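Local atomic coordinates of prophenoloxidase b (PDB entry 3WKY), a protein that probably acts, once activated, as a type 3 copper phenoloxidase that hydroxylates monophenols and oxidises o-diphenols in crustacean hemolymph. Residues I423-T429 against Y487-N493. Sequence-based numbering, arbitrary orientation. Where two conformers were deposited one is given.
Sequences ITVLNVT and YTITVNN. With NAG (2-acetamido-2-deoxy-beta-D-glucopyranose), chain I.
With CG1 of I489 turned anti to the carbonyl carbon (chi1 -51°), its CD1, brought round by chi2 -54°, lies 3.7 Å from CG1 of V428, while its CG2, on the other branch, meets CG1 of V425. The two strands, 424-429 and 487-493, pair antiparallel in the Ig-like domain, interrupted by a classic beta bulge at L426 and N427 opposite T490. There the carbonyl O of T490 accepts two N-H groups, from N of L426 at 2.7 Å and N of N427 at a longer 3.2 Å. The backbone of L426, with psi at -33°, departs from the extended strand; the extra residue shifts the register by one. L426 CD1 packs on CB of N492 at 3.8 Å. Beyond the bulge, T429 and T488 pair through reciprocal N-H...O bonds.

Branched V425, V428, I489 and V491 suit both extended backbone and burial, and they lie against strands 588-598 and 501-509, closing the core between two sheets. T424, N427, T429, T488, T490 and N492 occupy the more open face, where the paired T490 and N427 bring their CB atoms to 3.7 Å, and where T488 OG1 bonds T546 on the next strand. N427 carries an N-linked glycan here; its OD1 accepts a bent bond from N of V428, which may help hold the amide's rotation. Threonine suits position 490 through its hydroxyl: one water joins the sugar-bearing ND2 of N427, from which it accepts at 3.1 Å, to OG1 of T490 at 2.8 Å.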
loop_
_atom_site.group_PDB
_atom_site.type_symbol
_atom_site.label_atom_id
_atom_site.label_comp_id
_atom_site.label_asym_id
_atom_site.label_seq_id
_atom_site.Cartn_x
_atom_site.Cartn_y
_atom_site.Cartn_z
ATOM N N ILE A 423 0.529 -32.023 52.861
ATOM C CA ILE A 423 0.452 -30.847 53.728
ATOM C C ILE A 423 -0.691 -29.928 53.306
ATOM O O ILE A 423 -0.884 -29.692 52.118
ATOM C CB ILE A 423 1.784 -30.072 53.727
ATOM C CG1 ILE A 423 2.912 -30.966 54.239
ATOM C CG2 ILE A 423 1.684 -28.827 54.576
ATOM C CD1 ILE A 423 2.655 -31.520 55.619
ATOM N N THR A 424 -1.449 -29.429 54.281
ATOM C CA THR A 424 -2.550 -28.497 54.049
ATOM C C THR A 424 -2.063 -27.074 54.293
ATOM O O THR A 424 -1.383 -26.811 55.282
ATOM C CB THR A 424 -3.738 -28.784 55.017
ATOM O OG1 THR A 424 -4.373 -30.016 54.652
ATOM C CG2 THR A 424 -4.766 -27.668 54.955
ATOM N N VAL A 425 -2.382 -26.146 53.394
ATOM C CA VAL A 425 -2.057 -24.750 53.655
ATOM C C VAL A 425 -3.259 -24.058 54.301
ATOM O O VAL A 425 -4.358 -24.053 53.736
ATOM C CB VAL A 425 -1.640 -24.008 52.362
ATOM C CG1 VAL A 425 -1.357 -22.542 52.657
ATOM C CG2 VAL A 425 -0.416 -24.672 51.757
ATOM N N LEU A 426 -3.052 -23.474 55.482
ATOM C CA LEU A 426 -4.161 -22.938 56.266
ATOM C C LEU A 426 -4.276 -21.425 56.199
ATOM O O LEU A 426 -5.375 -20.877 56.278
ATOM C CB LEU A 426 -4.035 -23.362 57.736
ATOM C CG LEU A 426 -4.179 -24.856 58.010
ATOM C CD1 LEU A 426 -3.922 -25.161 59.489
ATOM C CD2 LEU A 426 -5.560 -25.319 57.604
ATOM N N ASN A 427 -3.142 -20.744 56.085
ATOM C CA ASN A 427 -3.151 -19.290 56.131
ATOM C C ASN A 427 -1.900 -18.690 55.513
ATOM O O ASN A 427 -0.863 -19.352 55.397
ATOM C CB ASN A 427 -3.267 -18.806 57.574
ATOM C CG ASN A 427 -4.039 -17.509 57.692
ATOM O OD1 ASN A 427 -4.334 -16.853 56.689
ATOM N ND2 ASN A 427 -4.363 -17.126 58.927
ATOM N N VAL A 428 -2.004 -17.427 55.122
ATOM C CA VAL A 428 -0.890 -16.712 54.528
ATOM C C VAL A 428 -1.013 -15.274 54.984
ATOM O O VAL A 428 -2.109 -14.710 54.961
ATOM C CB VAL A 428 -0.952 -16.718 52.978
ATOM C CG1 VAL A 428 0.259 -16.007 52.410
ATOM C CG2 VAL A 428 -1.036 -18.133 52.416
ATOM N N THR A 429 0.086 -14.686 55.442
ATOM C CA THR A 429 0.105 -13.267 55.773
ATOM C C THR A 429 1.428 -12.656 55.331
ATOM O O THR A 429 2.469 -13.305 55.404
ATOM C CB THR A 429 -0.111 -13.014 57.283
ATOM O OG1 THR A 429 -0.084 -11.605 57.541
ATOM C CG2 THR A 429 0.973 -13.681 58.099
ATOM N N TYR A 487 6.900 -12.864 55.058
ATOM C CA TYR A 487 5.595 -13.505 54.957
ATOM C C TYR A 487 5.589 -14.747 55.840
ATOM O O TYR A 487 6.640 -15.337 56.093
ATOM C CB TYR A 487 5.222 -13.851 53.503
ATOM C CG TYR A 487 6.108 -14.883 52.844
ATOM C CD1 TYR A 487 5.938 -16.237 53.094
ATOM C CD2 TYR A 487 7.094 -14.504 51.937
ATOM C CE1 TYR A 487 6.746 -17.178 52.501
ATOM C CE2 TYR A 487 7.898 -15.446 51.325
ATOM C CZ TYR A 487 7.722 -16.773 51.605
ATOM O OH TYR A 487 8.525 -17.716 51.005
ATOM N N THR A 488 4.409 -15.143 56.297
ATOM C CA THR A 488 4.290 -16.360 57.093
ATOM C C THR A 488 3.209 -17.262 56.519
ATOM O O THR A 488 2.086 -16.815 56.249
ATOM C CB THR A 488 3.997 -16.044 58.568
ATOM O OG1 THR A 488 5.086 -15.284 59.106
ATOM C CG2 THR A 488 3.840 -17.341 59.379
ATOM N N ILE A 489 3.568 -18.525 56.314
ATOM C CA ILE A 489 2.629 -19.514 55.834
ATOM C C ILE A 489 2.281 -20.425 57.008
ATOM O O ILE A 489 3.174 -20.969 57.657
ATOM C CB ILE A 489 3.239 -20.382 54.722
ATOM C CG1 ILE A 489 3.855 -19.505 53.615
ATOM C CG2 ILE A 489 2.185 -21.329 54.146
ATOM C CD1 ILE A 489 2.892 -18.480 53.026
ATOM N N THR A 490 0.991 -20.574 57.279
ATOM C CA THR A 490 0.535 -21.516 58.300
ATOM C C THR A 490 0.120 -22.799 57.595
ATOM O O THR A 490 -0.725 -22.768 56.690
ATOM C CB THR A 490 -0.660 -20.947 59.074
ATOM O OG1 THR A 490 -0.293 -19.686 59.661
ATOM C CG2 THR A 490 -1.093 -21.908 60.191
ATOM N N VAL A 491 0.717 -23.924 57.985
ATOM C CA VAL A 491 0.377 -25.202 57.369
ATOM C C VAL A 491 -0.028 -26.240 58.418
ATOM O O VAL A 491 0.221 -26.060 59.610
ATOM C CB VAL A 491 1.527 -25.768 56.531
ATOM C CG1 VAL A 491 2.001 -24.740 55.499
ATOM C CG2 VAL A 491 2.686 -26.191 57.416
ATOM N N ASN A 492 -0.656 -27.317 57.963
ATOM C CA ASN A 492 -0.932 -28.452 58.836
ATOM C C ASN A 492 -0.424 -29.747 58.237
ATOM O O ASN A 492 -0.665 -30.039 57.062
ATOM C CB ASN A 492 -2.425 -28.590 59.137
ATOM C CG ASN A 492 -2.703 -29.652 60.199
ATOM O OD1 ASN A 492 -2.190 -29.559 61.314
ATOM N ND2 ASN A 492 -3.504 -30.665 59.855
ATOM N N ASN A 493 0.294 -30.518 59.049
ATOM C CA ASN A 493 0.667 -31.871 58.685
ATOM C C ASN A 493 -0.277 -32.792 59.440
ATOM O O ASN A 493 -0.144 -32.952 60.655
ATOM C CB ASN A 493 2.115 -32.141 59.089
ATOM C CG ASN A 493 2.539 -33.578 58.854
ATOM O OD1 ASN A 493 1.766 -34.408 58.374
ATOM N ND2 ASN A 493 3.791 -33.875 59.184
HETATM C C1 NAG I . -4.995 -15.830 58.900
HETATM C C2 NAG I . -6.275 -16.087 59.689
HETATM C C3 NAG I . -7.103 -14.812 59.780
HETATM C C4 NAG I . -6.257 -13.607 60.186
HETATM C C5 NAG I . -4.886 -13.565 59.513
HETATM C C6 NAG I . -4.033 -12.488 60.181
HETATM C C7 NAG I . -7.027 -18.388 59.597
HETATM C C8 NAG I . -7.895 -19.421 58.939
HETATM N N2 NAG I . -7.043 -17.162 59.081
HETATM O O3 NAG I . -8.122 -14.997 60.739
HETATM O O4 NAG I . -6.944 -12.422 59.845
HETATM O O5 NAG I . -4.245 -14.826 59.557
HETATM O O6 NAG I . -2.958 -13.043 60.909
HETATM O O7 NAG I . -6.330 -18.683 60.568
HETATM O O HOH W 1 -2.426 -18.350 60.976
#